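Local coordinates for cytochrome P450 CYP260B1 (Sorangium cellulosum, PDB 5HIW), which belongs to the haem-dependent cytochrome P450 family and holds its iron protoporphyrin in a largely helical fold with a smaller beta sheet, at residues F58-Y63 against I278-E283; S274-V279 against I298-L303. All coordinates share one frame; numbering follows the deposited sequence. Where two conformers were deposited one is given.

In the fold
Strand 277-282 is common to both contacts and runs antiparallel to each of its neighbours: interaction 1 is its pairing with the outermost strand 58-59, interaction 2 its pairing with strand 298-302. Both are partly buried and both touch the haem, but the centre of interaction 2 is about 12 Å from the centre of the chain, that of interaction 1 about 19 Å. The chemistry of interaction 2 is backbone bonding and apolar packing, whereas interaction 1 is rich in side-chain polar bonds, with a haem propionate at one end and a salt bridge of the exposed Arg61 at the other. Arg280 and Leu299, bonded through their backbones, connect the two contacts.

Interaction 1 (F58-Y63 against I278-E283); sequences FSTRTY and IVRFVE. With HEM (protoporphyrin IX containing Fe), chain B.
Ser59 and Phe281 form an antiparallel hydrogen-bonded pair, Ser59 N giving to Phe281 O at 2.9 Å and Phe281 N to Ser59 O at 3.0 Å. Phe58 and Val282 follow as a non-hydrogen-bonded pair, their side chains alongside each other on one sheet face. After Ser59 the chain turns: Ser59 OG accepts from Arg61 N in an ST turn and donates to the anti lone pair of Glu283 OE2 at 2.7 Å. Arg61 grips the Glu283 carboxylate side-on, Arg61 NE meeting Glu283 OE2 at 2.9 Å in a salt bridge and NH2 reaching the syn lone pair of OE1. Arg61 CD passes 3.6 Å above the centre of the Phe281 ring, a CH-pi contact. At the other end, Arg280 bends at chi2 (-72°), and its guanidinium sends NH1 to HEM O1A at 2.7 Å and NH2 to HEM O2A at 2.8 Å, both nearly straight, to the two oxygens of one haem propionate. NH2 also donates to Val279 O, Thr60 CG2 sits over one guanidinium face, and a water joins Arg280 NE to Phe58 O. In one of its two deposited conformers Tyr63 OH donates to HEM O2A, 2.7 Å away. Tyr63, Ile278 and Arg280 line the haem pocket, so this edge of the sheet holds a propionate. Helix 45-53 touches Phe58, Ile278 and Arg280, and strand 277-282 lies between edge strand 58-59 and strand 298-302.

Interaction 2 (S274-V279 against I298-L303); sequences SAAGIV and ILYLSL. With HEM (protoporphyrin IX containing Fe), chain B.
Ile278 and Leu301 form the hydrogen-bonded pair of this antiparallel contact. Leu301 N reaches Ile278 O at 2.7 Å, nearly along the C=O axis, and Ile278 N returns a longer bond to Leu301 O at 3.2 Å. Beyond the strands, Leu303 N donates to Ala276 O from above the carbonyl plane. Two waters extend this end: one donates to Ala275 O and Leu303 O, the other to Ala276 O while also bonded to Ser302 OG, which accepts from the backbone N of Ile304 and Ala305. Gly277 and Ser302 form a non-hydrogen-bonded pair, as do Val279 and Tyr300. Tyr300 has CG anti to its backbone N (chi1 -177°), and its ring lies against Gly277: Tyr300 CZ comes to 3.5 Å from Gly277 CA, and Ile278 N lies over one face. Tyr300 OH touches Ala276 CB at 3.4 Å, while Val279 CG2 meets Tyr300 CD2 at 4.0 Å. Farther along, Val279 CG1 presses tightly on Ile298 CG2. On the face that carries Ile278 and Leu301, Ile278 meets Leu303 from just beyond the strand, their side chains crossing at about a right angle, and Leu303 CD1 continues to HEM CMA at 3.8 Å. Backbone bonds thus set the register, glycine makes room for the tyrosine ring, and Ile278 and Leu303, both of the haem pocket, place aliphatic carbon against the haem, Leu303 at a ring methyl and Ile278 at a propionate.

Interaction 1 (F58-Y63 against I278-E283)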
ATOM      1  N   PHE A  58      -2.916  22.140  -3.123  1.00 30.44           N
ATOM      2  CA  PHE A  58      -1.921  21.092  -2.883  1.00 27.60           C
ATOM      3  C   PHE A  58      -2.141  19.985  -3.921  1.00 26.73           C
ATOM      4  O   PHE A  58      -3.023  19.160  -3.762  1.00 23.96           O
ATOM      5  CB  PHE A  58      -2.057  20.602  -1.435  1.00 27.99           C
ATOM      6  CG  PHE A  58      -1.943  21.708  -0.389  1.00 26.39           C
ATOM      7  CD1 PHE A  58      -0.699  22.263  -0.042  1.00 30.08           C
ATOM      8  CD2 PHE A  58      -3.055  22.145   0.288  1.00 28.88           C
ATOM      9  CE1 PHE A  58      -0.612  23.246   0.965  1.00 31.53           C
ATOM     10  CE2 PHE A  58      -2.975  23.151   1.280  1.00 27.45           C
ATOM     11  CZ  PHE A  58      -1.737  23.684   1.614  1.00 28.18           C
ATOM     12  N   SER A  59      -1.457  20.070  -5.049  1.00 24.75           N
ATOM     13  CA  SER A  59      -1.714  19.128  -6.132  1.00 25.74           C
ATOM     14  C   SER A  59      -0.866  17.866  -6.082  1.00 24.50           C
ATOM     15  O   SER A  59       0.035  17.697  -5.246  1.00 27.77           O
ATOM     16  CB  SER A  59      -1.477  19.814  -7.475  1.00 25.13           C
ATOM     17  OG  SER A  59      -0.119  20.076  -7.628  1.00 23.77           O
ATOM     18  N   THR A  60      -1.047  17.027  -7.078  1.00 22.17           N
ATOM     19  CA  THR A  60      -0.231  15.841  -7.259  1.00 23.40           C
ATOM     20  C   THR A  60       0.812  16.022  -8.378  1.00 23.74           C
ATOM     21  O   THR A  60       1.263  15.069  -9.005  1.00 27.65           O
ATOM     22  CB  THR A  60      -1.130  14.599  -7.456  1.00 24.76           C
ATOM     23  OG1 THR A  60      -2.125  14.837  -8.455  1.00 23.68           O
ATOM     24  CG2 THR A  60      -1.784  14.197  -6.143  1.00 22.83           C
ATOM     25  N   ARG A  61       1.155  17.263  -8.662  1.00 23.68           N
ATOM     26  CA  ARG A  61       2.054  17.559  -9.797  1.00 25.64           C
ATOM     27  C   ARG A  61       3.367  16.781  -9.726  1.00 24.21           C
ATOM     28  O   ARG A  61       3.876  16.332 -10.756  1.00 27.14           O
ATOM     29  CB  ARG A  61       2.341  19.088  -9.823  1.00 30.05           C
ATOM     30  CG  ARG A  61       3.249  19.548 -10.982  1.00 33.07           C
ATOM     31  CD  ARG A  61       3.708  20.956 -10.773  1.00 32.02           C
ATOM     32  NE  ARG A  61       2.608  21.853 -10.943  1.00 36.08           N
ATOM     33  CZ  ARG A  61       2.236  22.360 -12.125  1.00 36.84           C
ATOM     34  NH1 ARG A  61       2.866  22.030 -13.247  1.00 37.09           N
ATOM     35  NH2 ARG A  61       1.213  23.180 -12.178  1.00 33.66           N
ATOM     36  N   THR A  62       3.863  16.545  -8.506  1.00 28.34           N
ATOM     37  CA  THR A  62       5.175  15.887  -8.328  1.00 34.90           C
ATOM     38  C   THR A  62       5.161  14.477  -8.834  1.00 33.87           C
ATOM     39  O   THR A  62       6.191  13.966  -9.262  1.00 27.65           O
ATOM     40  CB  THR A  62       5.688  15.863  -6.879  1.00 38.19           C
ATOM     41  OG1 THR A  62       4.817  15.074  -6.087  1.00 49.27           O
ATOM     42  CG2 THR A  62       5.802  17.234  -6.280  1.00 35.31           C
ATOM     43  N   TYR A  63       3.980  13.858  -8.893  1.00 29.63           N
ATOM     44  CA  TYR A  63       3.863  12.481  -9.383  0.50 28.09           C
ATOM     45  C   TYR A  63       3.896  12.421 -10.895  1.00 29.16           C
ATOM     46  O   TYR A  63       4.044  11.348 -11.431  1.00 26.97           O
ATOM     47  CB  TYR A  63       2.507  11.839  -9.057  0.50 29.04           C
ATOM     48  CG  TYR A  63       2.236  11.227  -7.697  0.50 28.78           C
ATOM     49  CD1 TYR A  63       2.740   9.962  -7.337  0.50 26.91           C
ATOM     50  CD2 TYR A  63       1.324  11.829  -6.834  0.50 29.13           C
ATOM     51  CE1 TYR A  63       2.426   9.392  -6.092  0.50 28.91           C
ATOM     52  CE2 TYR A  63       0.983  11.256  -5.612  0.50 27.37           C
ATOM     53  CZ  TYR A  63       1.532  10.046  -5.234  0.50 27.06           C
ATOM     54  OH  TYR A  63       1.139   9.510  -4.018  0.50 21.49           O
ATOM     55  N   ILE A 278       2.816  10.574   1.905  1.00 17.66           N
ATOM     56  CA  ILE A 278       2.600  10.916   0.532  1.00 20.06           C
ATOM     57  C   ILE A 278       2.985  12.368   0.342  1.00 22.78           C
ATOM     58  O   ILE A 278       3.094  13.155   1.330  1.00 20.69           O
ATOM     59  CB  ILE A 278       1.146  10.718   0.070  1.00 20.37           C
ATOM     60  CG1 ILE A 278       0.215  11.351   1.049  1.00 22.32           C
ATOM     61  CG2 ILE A 278       0.856   9.252  -0.158  1.00 20.57           C
ATOM     62  CD1 ILE A 278      -1.242  11.124   0.745  1.00 22.90           C
ATOM     63  N   VAL A 279       3.135  12.734  -0.925  1.00 20.86           N
ATOM     64  CA  VAL A 279       3.696  13.984  -1.253  1.00 23.10           C
ATOM     65  C   VAL A 279       2.673  14.855  -2.043  1.00 24.23           C
ATOM     66  O   VAL A 279       1.856  14.323  -2.797  1.00 20.77           O
ATOM     67  CB  VAL A 279       4.938  13.750  -2.126  1.00 26.76           C
ATOM     68  CG1 VAL A 279       5.447  15.080  -2.598  1.00 30.29           C
ATOM     69  CG2 VAL A 279       6.000  12.952  -1.326  1.00 28.95           C
ATOM     70  N   ARG A 280       2.693  16.165  -1.776  1.00 22.89           N
ATOM     71  CA  ARG A 280       1.933  17.207  -2.532  1.00 21.39           C
ATOM     72  C   ARG A 280       2.841  18.363  -2.992  1.00 25.61           C
ATOM     73  O   ARG A 280       3.949  18.551  -2.442  1.00 25.87           O
ATOM     74  CB  ARG A 280       0.812  17.728  -1.653  1.00 23.00           C
ATOM     75  CG  ARG A 280      -0.254  16.671  -1.250  1.00 22.11           C
ATOM     76  CD  ARG A 280      -1.100  16.348  -2.478  1.00 20.62           C
ATOM     77  NE  ARG A 280      -2.222  15.445  -2.313  1.00 19.86           N
ATOM     78  CZ  ARG A 280      -2.178  14.103  -2.415  1.00 19.43           C
ATOM     79  NH1 ARG A 280      -3.279  13.401  -2.279  1.00 18.27           N
ATOM     80  NH2 ARG A 280      -1.018  13.484  -2.574  1.00 20.43           N
ATOM     81  N   PHE A 281       2.356  19.082  -3.997  1.00 27.38           N
ATOM     82  CA  PHE A 281       3.040  20.203  -4.677  1.00 26.49           C
ATOM     83  C   PHE A 281       2.257  21.452  -4.334  1.00 27.79           C
ATOM     84  O   PHE A 281       1.036  21.476  -4.465  1.00 25.15           O
ATOM     85  CB  PHE A 281       3.099  20.003  -6.166  1.00 28.95           C
ATOM     86  CG  PHE A 281       3.786  21.167  -6.884  1.00 33.63           C
ATOM     87  CD1 PHE A 281       3.051  22.308  -7.236  1.00 32.48           C
ATOM     88  CD2 PHE A 281       5.167  21.173  -7.068  1.00 33.00           C
ATOM     89  CE1 PHE A 281       3.661  23.412  -7.826  1.00 32.92           C
ATOM     90  CE2 PHE A 281       5.787  22.266  -7.700  1.00 38.14           C
ATOM     91  CZ  PHE A 281       5.037  23.384  -8.053  1.00 33.13           C
ATOM     92  N   VAL A 282       2.953  22.484  -3.804  1.00 31.86           N
ATOM     93  CA  VAL A 282       2.240  23.679  -3.317  1.00 29.99           C
ATOM     94  C   VAL A 282       2.108  24.642  -4.490  1.00 30.73           C
ATOM     95  O   VAL A 282       3.105  25.189  -4.936  1.00 32.27           O
ATOM     96  CB  VAL A 282       2.980  24.323  -2.163  1.00 34.64           C
ATOM     97  CG1 VAL A 282       2.237  25.491  -1.657  1.00 31.01           C
ATOM     98  CG2 VAL A 282       3.142  23.328  -1.042  1.00 32.34           C
ATOM     99  N   GLU A 283       0.891  24.762  -5.015  1.00 32.06           N
ATOM    100  CA  GLU A 283       0.634  25.460  -6.271  1.00 34.35           C
ATOM    101  C   GLU A 283       0.609  26.985  -6.048  1.00 34.67           C
ATOM    102  O   GLU A 283       0.949  27.731  -6.918  1.00 34.99           O
ATOM    103  CB  GLU A 283      -0.697  24.970  -6.871  1.00 37.20           C
ATOM    104  CG  GLU A 283      -0.686  23.530  -7.421  1.00 33.99           C
ATOM    105  CD  GLU A 283       0.100  23.352  -8.695  1.00 36.48           C
ATOM    106  OE1 GLU A 283       0.424  24.405  -9.260  1.00 36.60           O
ATOM    107  OE2 GLU A 283       0.392  22.191  -9.174  1.00 26.89           O
TER
HETATM  108  CHA HEM B 401      -3.853   5.761  -4.088  1.00 15.08           C
HETATM  109  CHB HEM B 401      -2.120   3.369  -0.226  1.00 15.47           C
HETATM  110  CHC HEM B 401      -3.291  -0.806  -2.284  1.00 14.32           C
HETATM  111  CHD HEM B 401      -4.060   1.556  -6.381  1.00 14.41           C
HETATM  112  C1A HEM B 401      -3.352   5.498  -2.845  1.00 15.35           C
HETATM  113  C2A HEM B 401      -2.972   6.465  -1.875  1.00 15.83           C
HETATM  114  C3A HEM B 401      -2.520   5.793  -0.770  1.00 15.39           C
HETATM  115  C4A HEM B 401      -2.508   4.400  -1.107  1.00 15.23           C
HETATM  116  CMA HEM B 401      -1.984   6.436   0.525  1.00 15.82           C
HETATM  117  CAA HEM B 401      -3.184   7.972  -1.980  1.00 17.82           C
HETATM  118  CBA HEM B 401      -2.069   8.596  -2.835  1.00 19.86           C
HETATM  119  CGA HEM B 401      -2.063  10.084  -2.766  1.00 21.04           C
HETATM  120  O1A HEM B 401      -3.075  10.705  -2.302  1.00 19.09           O
HETATM  121  O2A HEM B 401      -0.991  10.702  -2.984  1.00 20.17           O
HETATM  122  C1B HEM B 401      -2.234   2.052  -0.459  1.00 15.54           C
HETATM  123  C2B HEM B 401      -1.958   1.067   0.551  1.00 15.48           C
HETATM  124  C3B HEM B 401      -2.313  -0.127  -0.045  1.00 16.04           C
HETATM  125  C4B HEM B 401      -2.764   0.143  -1.413  1.00 14.57           C
HETATM  126  CMB HEM B 401      -1.353   1.212   1.959  1.00 18.58           C
HETATM  127  CAB HEM B 401      -2.130  -1.385   0.637  1.00 16.21           C
HETATM  128  CBB HEM B 401      -2.114  -2.589   0.173  1.00 20.82           C
HETATM  129  C1C HEM B 401      -3.619  -0.529  -3.611  1.00 14.47           C
HETATM  130  C2C HEM B 401      -4.042  -1.551  -4.520  1.00 13.96           C
HETATM  131  C3C HEM B 401      -4.249  -0.866  -5.685  1.00 15.63           C
HETATM  132  C4C HEM B 401      -3.916   0.508  -5.497  1.00 16.82           C
HETATM  133  CMC HEM B 401      -4.157  -2.991  -4.082  1.00 13.42           C
HETATM  134  CAC HEM B 401      -4.721  -1.402  -6.977  1.00 18.30           C
HETATM  135  CBC HEM B 401      -5.517  -2.461  -7.020  1.00 22.02           C
HETATM  136  C1D HEM B 401      -4.063   2.901  -6.032  1.00 16.05           C
HETATM  137  C2D HEM B 401      -4.368   3.922  -7.070  1.00 16.38           C
HETATM  138  C3D HEM B 401      -4.305   5.092  -6.447  1.00 17.25           C
HETATM  139  C4D HEM B 401      -4.000   4.779  -5.042  1.00 15.92           C
HETATM  140  CMD HEM B 401      -4.602   3.703  -8.552  1.00 15.56           C
HETATM  141  CAD HEM B 401      -4.607   6.489  -7.016  1.00 16.95           C
HETATM  142  CBD HEM B 401      -6.067   6.798  -6.745  1.00 18.34           C
HETATM  143  CGD HEM B 401      -6.502   8.160  -7.302  1.00 20.70           C
HETATM  144  O1D HEM B 401      -5.673   9.089  -7.550  1.00 20.18           O
HETATM  145  O2D HEM B 401      -7.736   8.406  -7.519  1.00 21.84           O
HETATM  146  NA  HEM B 401      -3.071   4.218  -2.322  1.00 14.70           N
HETATM  147  NB  HEM B 401      -2.821   1.466  -1.527  1.00 15.11           N
HETATM  148  NC  HEM B 401      -3.604   0.678  -4.158  1.00 14.26           N
HETATM  149  ND  HEM B 401      -3.825   3.470  -4.825  1.00 14.83           N
HETATM  150 FE   HEM B 401      -3.371   2.493  -3.209  1.00 15.68          FE
HETATM  151  O   HOH W   1      -4.047  17.698  -1.455  1.00 21.81           O
HETATM  152  O   HOH W   2       2.213  14.486  -5.605  1.00 40.83           O
HETATM  153  O   HOH W   3      -1.182   2.517  -3.901  1.00 18.48           O

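Interaction 2 (S274-V279 against I298-L303)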
ATOM      1  N   SER A 274       1.574   0.540   7.103  1.00 18.87           N
ATOM      2  CA  SER A 274       2.715   0.457   6.212  1.00 19.84           C
ATOM      3  C   SER A 274       2.953   1.676   5.351  1.00 20.85           C
ATOM      4  O   SER A 274       3.970   1.734   4.657  1.00 21.75           O
ATOM      5  CB  SER A 274       2.613  -0.728   5.266  1.00 18.92           C
ATOM      6  OG  SER A 274       1.351  -0.793   4.678  1.00 21.80           O
ATOM      7  N   ALA A 275       1.989   2.593   5.288  1.00 18.11           N
ATOM      8  CA  ALA A 275       2.085   3.755   4.440  1.00 15.75           C
ATOM      9  C   ALA A 275       2.575   4.872   5.315  1.00 16.89           C
ATOM     10  O   ALA A 275       1.798   5.441   6.051  1.00 18.75           O
ATOM     11  CB  ALA A 275       0.716   4.132   3.984  1.00 17.68           C
ATOM     12  N   ALA A 276       3.826   5.237   5.159  1.00 16.66           N
ATOM     13  CA  ALA A 276       4.376   6.358   5.944  1.00 19.01           C
ATOM     14  C   ALA A 276       3.944   7.751   5.509  1.00 18.15           C
ATOM     15  O   ALA A 276       3.832   8.633   6.336  1.00 18.66           O
ATOM     16  CB  ALA A 276       5.876   6.335   5.969  1.00 20.69           C
ATOM     17  N   GLY A 277       3.746   7.964   4.232  1.00 17.93           N
ATOM     18  CA  GLY A 277       3.491   9.309   3.779  1.00 17.93           C
ATOM     19  C   GLY A 277       3.295   9.399   2.296  1.00 18.92           C
ATOM     20  O   GLY A 277       3.497   8.403   1.525  1.00 19.39           O
ATOM     21  N   ILE A 278       2.816  10.574   1.905  1.00 17.66           N
ATOM     22  CA  ILE A 278       2.600  10.916   0.532  1.00 20.06           C
ATOM     23  C   ILE A 278       2.985  12.368   0.342  1.00 22.78           C
ATOM     24  O   ILE A 278       3.094  13.155   1.330  1.00 20.69           O
ATOM     25  CB  ILE A 278       1.146  10.718   0.070  1.00 20.37           C
ATOM     26  CG1 ILE A 278       0.215  11.351   1.049  1.00 22.32           C
ATOM     27  CG2 ILE A 278       0.856   9.252  -0.158  1.00 20.57           C
ATOM     28  CD1 ILE A 278      -1.242  11.124   0.745  1.00 22.90           C
ATOM     29  N   VAL A 279       3.135  12.734  -0.925  1.00 20.86           N
ATOM     30  CA  VAL A 279       3.696  13.984  -1.253  1.00 23.10           C
ATOM     31  C   VAL A 279       2.673  14.855  -2.043  1.00 24.23           C
ATOM     32  O   VAL A 279       1.856  14.323  -2.797  1.00 20.77           O
ATOM     33  CB  VAL A 279       4.938  13.750  -2.126  1.00 26.76           C
ATOM     34  CG1 VAL A 279       5.447  15.080  -2.598  1.00 30.29           C
ATOM     35  CG2 VAL A 279       6.000  12.952  -1.326  1.00 28.95           C
ATOM     36  N   ILE A 298       7.738  21.181  -2.299  1.00 39.92           N
ATOM     37  CA  ILE A 298       7.329  19.768  -2.217  1.00 36.99           C
ATOM     38  C   ILE A 298       7.113  19.386  -0.741  1.00 35.55           C
ATOM     39  O   ILE A 298       8.052  19.498   0.077  1.00 35.45           O
ATOM     40  CB  ILE A 298       8.378  18.870  -2.850  1.00 38.36           C
ATOM     41  CG1 ILE A 298       8.585  19.278  -4.334  1.00 41.94           C
ATOM     42  CG2 ILE A 298       7.963  17.414  -2.706  1.00 34.70           C
ATOM     43  CD1 ILE A 298       9.605  18.439  -5.105  1.00 46.23           C
ATOM     44  N   LEU A 299       5.881  18.972  -0.410  1.00 28.58           N
ATOM     45  CA  LEU A 299       5.388  18.763   0.960  1.00 29.14           C
ATOM     46  C   LEU A 299       5.080  17.287   1.212  1.00 26.21           C
ATOM     47  O   LEU A 299       4.421  16.649   0.384  1.00 23.37           O
ATOM     48  CB  LEU A 299       4.152  19.593   1.144  1.00 26.75           C
ATOM     49  CG  LEU A 299       3.568  19.765   2.512  1.00 31.94           C
ATOM     50  CD1 LEU A 299       4.572  20.508   3.432  1.00 34.37           C
ATOM     51  CD2 LEU A 299       2.254  20.505   2.447  1.00 29.63           C
ATOM     52  N   TYR A 300       5.615  16.732   2.311  1.00 23.89           N
ATOM     53  CA  TYR A 300       5.372  15.384   2.696  1.00 23.79           C
ATOM     54  C   TYR A 300       4.356  15.340   3.843  1.00 23.19           C
ATOM     55  O   TYR A 300       4.527  15.986   4.915  1.00 22.85           O
ATOM     56  CB  TYR A 300       6.706  14.714   3.072  1.00 21.56           C
ATOM     57  CG  TYR A 300       6.702  13.233   3.445  1.00 22.03           C
ATOM     58  CD1 TYR A 300       6.403  12.796   4.708  1.00 24.53           C
ATOM     59  CD2 TYR A 300       6.986  12.303   2.511  1.00 25.32           C
ATOM     60  CE1 TYR A 300       6.421  11.437   5.016  1.00 25.71           C
ATOM     61  CE2 TYR A 300       7.019  10.961   2.803  1.00 30.31           C
ATOM     62  CZ  TYR A 300       6.790  10.536   4.039  1.00 27.72           C
ATOM     63  OH  TYR A 300       6.800   9.205   4.312  1.00 30.23           O
ATOM     64  N   LEU A 301       3.354  14.480   3.682  1.00 19.39           N
ATOM     65  CA  LEU A 301       2.277  14.324   4.695  1.00 20.84           C
ATOM     66  C   LEU A 301       2.425  13.011   5.424  1.00 20.87           C
ATOM     67  O   LEU A 301       2.474  11.950   4.792  1.00 18.69           O
ATOM     68  CB  LEU A 301       0.905  14.358   4.007  1.00 19.71           C
ATOM     69  CG  LEU A 301       0.621  15.506   3.040  1.00 24.28           C
ATOM     70  CD1 LEU A 301      -0.764  15.410   2.422  1.00 22.41           C
ATOM     71  CD2 LEU A 301       0.693  16.793   3.840  1.00 22.40           C
ATOM     72  N   SER A 302       2.583  13.053   6.746  1.00 18.69           N
ATOM     73  CA  SER A 302       2.634  11.861   7.528  1.00 18.78           C
ATOM     74  C   SER A 302       1.250  11.201   7.594  1.00 19.22           C
ATOM     75  O   SER A 302       0.262  11.817   7.979  1.00 18.87           O
ATOM     76  CB  SER A 302       3.044  12.118   8.970  1.00 18.01           C
ATOM     77  OG  SER A 302       3.033  10.887   9.718  1.00 19.45           O
ATOM     78  N   LEU A 303       1.196   9.958   7.187  1.00 17.56           N
ATOM     79  CA  LEU A 303      -0.028   9.166   7.285  1.00 17.28           C
ATOM     80  C   LEU A 303      -0.017   8.319   8.540  1.00 18.82           C
ATOM     81  O   LEU A 303      -0.908   7.523   8.734  1.00 21.68           O
ATOM     82  CB  LEU A 303      -0.204   8.344   6.021  1.00 16.13           C
ATOM     83  CG  LEU A 303      -0.284   9.118   4.718  1.00 18.96           C
ATOM     84  CD1 LEU A 303      -0.394   8.218   3.474  1.00 21.84           C
ATOM     85  CD2 LEU A 303      -1.387  10.129   4.620  1.00 20.54           C
TER
HETATM   86  CHA HEM B 401      -3.853   5.761  -4.088  1.00 15.08           C
HETATM   87  CHB HEM B 401      -2.120   3.369  -0.226  1.00 15.47           C
HETATM   88  CHC HEM B 401      -3.291  -0.806  -2.284  1.00 14.32           C
HETATM   89  CHD HEM B 401      -4.060   1.556  -6.381  1.00 14.41           C
HETATM   90  C1A HEM B 401      -3.352   5.498  -2.845  1.00 15.35           C
HETATM   91  C2A HEM B 401      -2.972   6.465  -1.875  1.00 15.83           C
HETATM   92  C3A HEM B 401      -2.520   5.793  -0.770  1.00 15.39           C
HETATM   93  C4A HEM B 401      -2.508   4.400  -1.107  1.00 15.23           C
HETATM   94  CMA HEM B 401      -1.984   6.436   0.525  1.00 15.82           C
HETATM   95  CAA HEM B 401      -3.184   7.972  -1.980  1.00 17.82           C
HETATM   96  CBA HEM B 401      -2.069   8.596  -2.835  1.00 19.86           C
HETATM   97  CGA HEM B 401      -2.063  10.084  -2.766  1.00 21.04           C
HETATM   98  O1A HEM B 401      -3.075  10.705  -2.302  1.00 19.09           O
HETATM   99  O2A HEM B 401      -0.991  10.702  -2.984  1.00 20.17           O
HETATM  100  C1B HEM B 401      -2.234   2.052  -0.459  1.00 15.54           C
HETATM  101  C2B HEM B 401      -1.958   1.067   0.551  1.00 15.48           C
HETATM  102  C3B HEM B 401      -2.313  -0.127  -0.045  1.00 16.04           C
HETATM  103  C4B HEM B 401      -2.764   0.143  -1.413  1.00 14.57           C
HETATM  104  CMB HEM B 401      -1.353   1.212   1.959  1.00 18.58           C
HETATM  105  CAB HEM B 401      -2.130  -1.385   0.637  1.00 16.21           C
HETATM  106  CBB HEM B 401      -2.114  -2.589   0.173  1.00 20.82           C
HETATM  107  C1C HEM B 401      -3.619  -0.529  -3.611  1.00 14.47           C
HETATM  108  C2C HEM B 401      -4.042  -1.551  -4.520  1.00 13.96           C
HETATM  109  C3C HEM B 401      -4.249  -0.866  -5.685  1.00 15.63           C
HETATM  110  C4C HEM B 401      -3.916   0.508  -5.497  1.00 16.82           C
HETATM  111  CMC HEM B 401      -4.157  -2.991  -4.082  1.00 13.42           C
HETATM  112  CAC HEM B 401      -4.721  -1.402  -6.977  1.00 18.30           C
HETATM  113  CBC HEM B 401      -5.517  -2.461  -7.020  1.00 22.02           C
HETATM  114  C1D HEM B 401      -4.063   2.901  -6.032  1.00 16.05           C
HETATM  115  C2D HEM B 401      -4.368   3.922  -7.070  1.00 16.38           C
HETATM  116  C3D HEM B 401      -4.305   5.092  -6.447  1.00 17.25           C
HETATM  117  C4D HEM B 401      -4.000   4.779  -5.042  1.00 15.92           C
HETATM  118  CMD HEM B 401      -4.602   3.703  -8.552  1.00 15.56           C
HETATM  119  CAD HEM B 401      -4.607   6.489  -7.016  1.00 16.95           C
HETATM  120  CBD HEM B 401      -6.067   6.798  -6.745  1.00 18.34           C
HETATM  121  CGD HEM B 401      -6.502   8.160  -7.302  1.00 20.70           C
HETATM  122  O1D HEM B 401      -5.673   9.089  -7.550  1.00 20.18           O
HETATM  123  O2D HEM B 401      -7.736   8.406  -7.519  1.00 21.84           O
HETATM  124  NA  HEM B 401      -3.071   4.218  -2.322  1.00 14.70           N
HETATM  125  NB  HEM B 401      -2.821   1.466  -1.527  1.00 15.11           N
HETATM  126  NC  HEM B 401      -3.604   0.678  -4.158  1.00 14.26           N
HETATM  127  ND  HEM B 401      -3.825   3.470  -4.825  1.00 14.83           N
HETATM  128 FE   HEM B 401      -3.371   2.493  -3.209  1.00 15.68          FE
HETATM  129  O   HOH W   4      -0.643   5.265   7.024  1.00 26.48           O
HETATM  130  O   HOH W   5       4.858   9.115   8.821  1.00 23.27           O
HETATM  131  O   HOH W   3      -1.182   2.517  -3.901  1.00 18.48           O